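Local atomic coordinates of N-acylethanolamine-hydrolyzing acid amidase beta-subunit (Caenorhabditis elegans, PDB entry 6DY3), a protein that probably hydrolyses bioactive fatty acid amides such as N-palmitoylethanolamine to ethanolamine and free fatty acids, as one subunit of an autocatalytically cleaved amidase. Residues D20-E25 / N206-F211; K28-H33 / T48-N53. One frame throughout, in Å; residues are numbered along the deposited sequence.

Interaction 1: residues D20-E25 / N206-F211. With NAG (2-acetamido-2-deoxy-beta-D-glucopyranose), chain I.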
loop_
_atom_site.group_PDB
_atom_site.type_symbol
_atom_site.label_atom_id
_atom_site.label_comp_id
_atom_site.label_asym_id
_atom_site.label_seq_id
_atom_site.Cartn_x
_atom_site.Cartn_y
_atom_site.Cartn_z
ATOM N N ASP B 20 -0.341 6.483 6.767
ATOM C CA ASP B 20 -1.070 6.955 7.937
ATOM C C ASP B 20 -2.223 6.002 8.233
ATOM O O ASP B 20 -3.021 5.678 7.348
ATOM C CB ASP B 20 -1.587 8.380 7.723
ATOM C CG ASP B 20 -0.458 9.392 7.484
ATOM O OD1 ASP B 20 -0.685 10.383 6.758
ATOM O OD2 ASP B 20 0.658 9.199 8.013
ATOM N N TYR B 21 -2.307 5.565 9.483
ATOM C CA TYR B 21 -3.230 4.521 9.900
ATOM C C TYR B 21 -3.774 4.901 11.264
ATOM O O TYR B 21 -2.997 5.218 12.169
ATOM C CB TYR B 21 -2.506 3.176 9.966
ATOM C CG TYR B 21 -3.362 1.945 9.795
ATOM C CD1 TYR B 21 -3.733 1.502 8.532
ATOM C CD2 TYR B 21 -3.760 1.200 10.900
ATOM C CE1 TYR B 21 -4.493 0.365 8.372
ATOM C CE2 TYR B 21 -4.526 0.052 10.751
ATOM C CZ TYR B 21 -4.888 -0.359 9.486
ATOM O OH TYR B 21 -5.645 -1.500 9.344
ATOM N N ASP B 22 -5.101 4.880 11.411
ATOM C CA ASP B 22 -5.713 5.299 12.669
ATOM C C ASP B 22 -5.279 4.405 13.821
ATOM O O ASP B 22 -5.107 4.874 14.951
ATOM C CB ASP B 22 -7.232 5.287 12.540
ATOM C CG ASP B 22 -7.902 6.130 13.589
ATOM O OD1 ASP B 22 -8.283 5.578 14.647
ATOM O OD2 ASP B 22 -8.035 7.350 13.359
ATOM N N MET B 23 -5.096 3.117 13.552
ATOM C CA MET B 23 -4.667 2.149 14.559
ATOM C C MET B 23 -3.139 2.100 14.604
ATOM O O MET B 23 -2.502 1.069 14.404
ATOM C CB MET B 23 -5.270 0.788 14.238
ATOM C CG MET B 23 -5.339 -0.184 15.376
ATOM S SD MET B 23 -6.105 -1.709 14.787
ATOM C CE MET B 23 -4.738 -2.474 13.918
ATOM N N THR B 24 -2.564 3.262 14.920
ATOM C CA THR B 24 -1.166 3.540 14.599
ATOM C C THR B 24 -0.211 2.613 15.350
ATOM O O THR B 24 0.575 1.879 14.739
ATOM C CB THR B 24 -0.856 5.001 14.927
ATOM O OG1 THR B 24 -1.925 5.838 14.463
ATOM C CG2 THR B 24 0.432 5.426 14.263
ATOM N N GLU B 25 -0.251 2.649 16.685
ATOM C CA GLU B 25 0.798 2.007 17.475
ATOM C C GLU B 25 0.721 0.483 17.391
ATOM O O GLU B 25 1.753 -0.195 17.419
ATOM C CB GLU B 25 0.707 2.478 18.925
ATOM C CG GLU B 25 0.866 3.987 19.089
ATOM C CD GLU B 25 2.192 4.517 18.560
ATOM O OE1 GLU B 25 3.255 4.025 18.995
ATOM O OE2 GLU B 25 2.170 5.429 17.703
ATOM N N ASN B 206 3.110 12.717 10.863
ATOM C CA ASN B 206 2.137 13.164 11.851
ATOM C C ASN B 206 1.891 12.039 12.853
ATOM O O ASN B 206 2.534 10.988 12.808
ATOM C CB ASN B 206 0.844 13.612 11.172
ATOM C CG ASN B 206 0.265 12.547 10.292
ATOM O OD1 ASN B 206 -0.277 11.559 10.788
ATOM N ND2 ASN B 206 0.377 12.729 8.972
ATOM N N ASN B 207 0.955 12.277 13.776
ATOM C CA ASN B 207 0.714 11.327 14.861
ATOM C C ASN B 207 0.235 9.972 14.350
ATOM O O ASN B 207 0.417 8.956 15.032
ATOM C CB ASN B 207 -0.310 11.902 15.841
ATOM C CG ASN B 207 0.239 13.062 16.644
ATOM O OD1 ASN B 207 1.433 13.113 16.943
ATOM N ND2 ASN B 207 -0.633 14.005 17.001
ATOM N N LEU B 208 -0.401 9.931 13.182
ATOM C CA LEU B 208 -0.924 8.680 12.646
ATOM C C LEU B 208 0.046 7.972 11.715
ATOM O O LEU B 208 -0.254 6.864 11.263
ATOM C CB LEU B 208 -2.241 8.938 11.904
ATOM C CG LEU B 208 -3.331 9.602 12.744
ATOM C CD1 LEU B 208 -4.592 9.740 11.932
ATOM C CD2 LEU B 208 -3.601 8.820 14.018
ATOM N N THR B 209 1.202 8.562 11.427
ATOM C CA THR B 209 2.129 7.958 10.479
ATOM C C THR B 209 2.736 6.693 11.079
ATOM O O THR B 209 3.367 6.742 12.140
ATOM C CB THR B 209 3.218 8.954 10.093
ATOM O OG1 THR B 209 2.619 10.180 9.658
ATOM C CG2 THR B 209 4.073 8.392 8.970
ATOM N N VAL B 210 2.524 5.560 10.405
ATOM C CA VAL B 210 3.091 4.292 10.858
ATOM C C VAL B 210 4.533 4.155 10.392
ATOM O O VAL B 210 5.448 3.930 11.194
ATOM C CB VAL B 210 2.231 3.110 10.371
ATOM C CG1 VAL B 210 2.914 1.772 10.679
ATOM C CG2 VAL B 210 0.867 3.162 11.016
ATOM N N PHE B 211 4.756 4.267 9.083
ATOM C CA PHE B 211 6.099 4.175 8.539
ATOM C C PHE B 211 6.282 5.174 7.409
ATOM O O PHE B 211 5.321 5.667 6.815
ATOM C CB PHE B 211 6.431 2.761 8.033
ATOM C CG PHE B 211 5.589 2.299 6.869
ATOM C CD1 PHE B 211 5.822 2.771 5.588
ATOM C CD2 PHE B 211 4.614 1.337 7.051
ATOM C CE1 PHE B 211 5.065 2.332 4.529
ATOM C CE2 PHE B 211 3.859 0.887 5.987
ATOM C CZ PHE B 211 4.085 1.382 4.727
HETATM C C1 NAG I . 3.652 -2.614 20.574
HETATM C C2 NAG I . 2.767 -1.365 20.769
HETATM C C3 NAG I . 2.839 -0.859 22.216
HETATM C C4 NAG I . 2.638 -1.995 23.212
HETATM C C5 NAG I . 3.586 -3.143 22.890
HETATM C C6 NAG I . 3.406 -4.364 23.765
HETATM C C7 NAG I . 4.407 0.158 19.765
HETATM C C8 NAG I . 4.633 1.259 18.778
HETATM N N2 NAG I . 3.157 -0.308 19.849
HETATM O O3 NAG I . 1.829 0.127 22.404
HETATM O O4 NAG I . 2.881 -1.537 24.539
HETATM O O5 NAG I . 3.339 -3.576 21.550
HETATM O O6 NAG I . 2.261 -4.271 24.606
HETATM O O7 NAG I . 5.311 -0.279 20.469
HETATM O O HOH W 1 1.355 7.980 17.366
#
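Asp20 and Thr209 face each other as an antiparallel non-hydrogen-bonded pair, CA atoms 4.2 Å apart; just beyond it Tyr21 N donates to Leu208 O (3.0 Å) from above the carbonyl plane. The two paired side chains lie side by side on one face of the sheet, and Thr209 OG1 gives its proton to Asp20 OD2 at 2.7 Å, from above the carboxylate plane. The same OG1 accepts from Asn206 N (2.9 Å), while Asn206 OD1 receives Leu208 N on an in-plane lone pair, an Asx turn inside the type I turn 206-209. Asn206 ND2 reaches Asp20 OD1 only weakly. That oxygen also forms a salt bridge with Arg174 and a hydrogen bond with the N-terminal amine of Cys1, the likely nucleophile, so Thr209 probably acts as a second-shell residue, steadying this carboxylate. An alanine in place of this threonine would probably leave the Asp20 carboxylate less firmly oriented beside Cys1 and the Asn206 turn less well held. Thr24 crosses Leu208 at about a right angle: its OG1, hydrogen-bonded to Tyr21 O (2.6 Å), meets Leu208 CD2, and its CG2 lies 3.4 Å from Leu208 O. Tyr21 CB packs on Val210 CG2. Strand 13-20 thus ends against the start of strand 209-215, helix 24-28 begins beside it, and Asp22 OD1 is hydrogen-bonded to Tyr50 OH of the alpha subunit.

Interaction 2: residues K28-H33 / T48-N53. With NAG (2-acetamido-2-deoxy-beta-D-glucopyranose), chain I.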
loop_
_atom_site.group_PDB
_atom_site.type_symbol
_atom_site.label_atom_id
_atom_site.label_comp_id
_atom_site.label_asym_id
_atom_site.label_seq_id
_atom_site.Cartn_x
_atom_site.Cartn_y
_atom_site.Cartn_z
ATOM N N LYS B 28 2.464 -0.739 14.127
ATOM C CA LYS B 28 3.917 -0.605 14.049
ATOM C C LYS B 28 4.616 -1.892 14.456
ATOM O O LYS B 28 5.658 -2.247 13.891
ATOM C CB LYS B 28 4.389 0.547 14.935
ATOM C CG LYS B 28 3.990 1.925 14.436
ATOM C CD LYS B 28 4.477 3.010 15.376
ATOM C CE LYS B 28 4.137 4.388 14.845
ATOM N NZ LYS B 28 4.391 5.463 15.847
ATOM N N ASN B 29 4.057 -2.606 15.430
ATOM C CA ASN B 29 4.657 -3.837 15.928
ATOM C C ASN B 29 4.619 -4.981 14.926
ATOM O O ASN B 29 5.285 -5.994 15.158
ATOM C CB ASN B 29 3.948 -4.279 17.205
ATOM C CG ASN B 29 4.348 -3.464 18.422
ATOM O OD1 ASN B 29 5.471 -2.981 18.530
ATOM N ND2 ASN B 29 3.417 -3.316 19.346
ATOM N N ILE B 30 3.870 -4.860 13.830
ATOM C CA ILE B 30 3.738 -5.971 12.892
ATOM C C ILE B 30 4.065 -5.525 11.473
ATOM O O ILE B 30 3.760 -6.232 10.505
ATOM C CB ILE B 30 2.329 -6.594 12.970
ATOM C CG1 ILE B 30 1.255 -5.561 12.622
ATOM C CG2 ILE B 30 2.091 -7.157 14.366
ATOM C CD1 ILE B 30 -0.118 -6.157 12.412
ATOM N N THR B 31 4.698 -4.364 11.335
ATOM C CA THR B 31 5.137 -3.901 10.025
ATOM C C THR B 31 6.403 -4.647 9.620
ATOM O O THR B 31 7.376 -4.699 10.380
ATOM C CB THR B 31 5.393 -2.391 10.043
ATOM O OG1 THR B 31 4.185 -1.701 10.379
ATOM C CG2 THR B 31 5.869 -1.904 8.677
ATOM N N ILE B 32 6.392 -5.221 8.416
ATOM C CA ILE B 32 7.492 -6.051 7.939
ATOM C C ILE B 32 7.802 -5.710 6.487
ATOM O O ILE B 32 6.952 -5.207 5.746
ATOM C CB ILE B 32 7.165 -7.557 8.091
ATOM C CG1 ILE B 32 5.910 -7.910 7.286
ATOM C CG2 ILE B 32 6.993 -7.925 9.563
ATOM C CD1 ILE B 32 5.606 -9.390 7.227
ATOM N N HIS B 33 9.044 -5.962 6.093
ATOM C CA HIS B 33 9.461 -5.900 4.702
ATOM C C HIS B 33 9.643 -7.323 4.190
ATOM O O HIS B 33 10.183 -8.180 4.894
ATOM C CB HIS B 33 10.762 -5.102 4.545
ATOM C CG HIS B 33 11.279 -5.066 3.142
ATOM N ND1 HIS B 33 12.018 -6.092 2.600
ATOM C CD2 HIS B 33 11.162 -4.132 2.168
ATOM C CE1 HIS B 33 12.335 -5.797 1.352
ATOM N NE2 HIS B 33 11.826 -4.613 1.064
ATOM N N THR B 48 4.226 -4.929 4.242
ATOM C CA THR B 48 2.915 -5.415 4.635
ATOM C C THR B 48 2.930 -5.603 6.145
ATOM O O THR B 48 3.854 -5.156 6.836
ATOM C CB THR B 48 2.545 -6.699 3.880
ATOM O OG1 THR B 48 1.189 -7.053 4.181
ATOM C CG2 THR B 48 3.476 -7.855 4.257
ATOM N N PHE B 49 1.917 -6.289 6.659
ATOM C CA PHE B 49 1.768 -6.473 8.091
ATOM C C PHE B 49 1.377 -7.914 8.363
ATOM O O PHE B 49 0.734 -8.563 7.536
ATOM C CB PHE B 49 0.727 -5.501 8.647
ATOM C CG PHE B 49 0.785 -4.138 8.011
ATOM C CD1 PHE B 49 0.101 -3.878 6.832
ATOM C CD2 PHE B 49 1.537 -3.123 8.579
ATOM C CE1 PHE B 49 0.155 -2.635 6.237
ATOM C CE2 PHE B 49 1.593 -1.869 7.986
ATOM C CZ PHE B 49 0.901 -1.628 6.814
ATOM N N ALA B 50 1.786 -8.418 9.523
ATOM C CA ALA B 50 1.428 -9.777 9.902
ATOM C C ALA B 50 -0.079 -9.961 9.806
ATOM O O ALA B 50 -0.844 -9.140 10.316
ATOM C CB ALA B 50 1.914 -10.069 11.322
ATOM N N LEU B 51 -0.490 -11.052 9.148
ATOM C CA LEU B 51 -1.885 -11.394 8.855
ATOM C C LEU B 51 -2.322 -10.916 7.475
ATOM O O LEU B 51 -3.313 -11.417 6.933
ATOM C CB LEU B 51 -2.865 -10.844 9.899
ATOM C CG LEU B 51 -2.749 -11.403 11.319
ATOM C CD1 LEU B 51 -3.734 -10.693 12.240
ATOM C CD2 LEU B 51 -2.983 -12.909 11.345
ATOM N N TYR B 52 -1.598 -9.967 6.893
ATOM C CA TYR B 52 -1.913 -9.432 5.573
ATOM C C TYR B 52 -0.896 -9.950 4.564
ATOM O O TYR B 52 0.296 -9.648 4.673
ATOM C CB TYR B 52 -1.909 -7.905 5.591
ATOM C CG TYR B 52 -2.966 -7.300 6.491
ATOM C CD1 TYR B 52 -2.718 -7.093 7.838
ATOM C CD2 TYR B 52 -4.207 -6.941 5.994
ATOM C CE1 TYR B 52 -3.674 -6.549 8.662
ATOM C CE2 TYR B 52 -5.166 -6.395 6.810
ATOM C CZ TYR B 52 -4.899 -6.202 8.143
ATOM O OH TYR B 52 -5.858 -5.657 8.969
ATOM N N ASN B 53 -1.364 -10.718 3.580
ATOM C CA ASN B 53 -0.484 -11.274 2.558
ATOM C C ASN B 53 -0.641 -10.577 1.210
ATOM O O ASN B 53 -0.072 -11.035 0.214
ATOM C CB ASN B 53 -0.704 -12.788 2.414
ATOM C CG ASN B 53 -2.154 -13.158 2.208
ATOM O OD1 ASN B 53 -3.055 -12.504 2.730
ATOM N ND2 ASN B 53 -2.388 -14.228 1.454
HETATM C C1 NAG I . 3.652 -2.614 20.574
HETATM C C2 NAG I . 2.767 -1.365 20.769
HETATM C C3 NAG I . 2.839 -0.859 22.216
HETATM C C4 NAG I . 2.638 -1.995 23.212
HETATM C C5 NAG I . 3.586 -3.143 22.890
HETATM C C6 NAG I . 3.406 -4.364 23.765
HETATM C C7 NAG I . 4.407 0.158 19.765
HETATM C C8 NAG I . 4.633 1.259 18.778
HETATM N N2 NAG I . 3.157 -0.308 19.849
HETATM O O3 NAG I . 1.829 0.127 22.404
HETATM O O4 NAG I . 2.881 -1.537 24.539
HETATM O O5 NAG I . 3.339 -3.576 21.550
HETATM O O6 NAG I . 2.261 -4.271 24.606
HETATM O O7 NAG I . 5.311 -0.279 20.469
#
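Three backbone hydrogen bonds join the open ends of the hairpin formed by strands 31-38 and 41-49. Ile32 and Thr48 make a hydrogen-bonded antiparallel pair, Ile32 N giving to Thr48 O at 3.0 Å and Thr48 N to Ile32 O at 3.1 Å, both nearly straight at 167°. The third lies past the last strand residue, where Ala50 N reaches a lone pair of Ile30 O; Phe49 CA adds a CH...O contact to that oxygen. Between them Thr31 and Phe49 form a non-hydrogen-bonded pair. Beyond this the second segment folds into a type II turn closed by Tyr52 N on Phe49 O (2.8 Å).

Apolar packing comes in two patches, one beside the Ile32/Thr48 pair and one around Ile30. Beside Thr48, whose CG2 sits between its backbone N and carbonyl carbon, Ile32 runs alongside in the same direction, CG1 and CD1 meeting that methyl. Ile30 carries its CG1 in the crowded position as well (chi1 60°); the branch crosses Phe49 at about a right angle, CD1 3.9 Å from Phe49 CB, while Ile30 CB rests on Ala50 CB.

Among polar groups, Thr31 OG1 stands at the edge of the Phe49 ring, near its plane and 3.5 Å from CD2, and is hydrogen-bonded to Leu27 O. The glycan is attached covalently: Asn29 ND2 is bonded to NAG C1, the root of the N-linked chain, and the acetyl methyl C8 packs on Lys28 CD at 3.8 Å.

The face bearing Thr31 and Phe49 packs on Phe211 of strand 209-215 in the other sheet, as in the layered core of Ntn hydrolases. Along its edge strand 31-38 pairs, through Ile32 and His33, with a parallel strand of the alpha subunit, so the sheet continues across the heterodimer.

Overall arrangement
From the N terminus the chain runs along strand 13-20 into 20-25, the first half of interaction 1, then through helix 24-28 straight into 28-33. Interaction 2 closes a short hairpin loop when strand 41-49 returns at 48-53. Most of the chain follows before 206-211 comes back to close interaction 1, so interaction 2 is nested within its long loop. Interaction 1 belongs to the five-stranded sheet beside Cys1, interaction 2 to the seven-stranded one, at the side where it runs on into the alpha subunit. Their centres are about 14 Å apart, and Val210 and Phe211 join them by packing on Thr31. The glycan on Asn29 also spans both, its NAG N2 donating a hydrogen bond to Glu25 O.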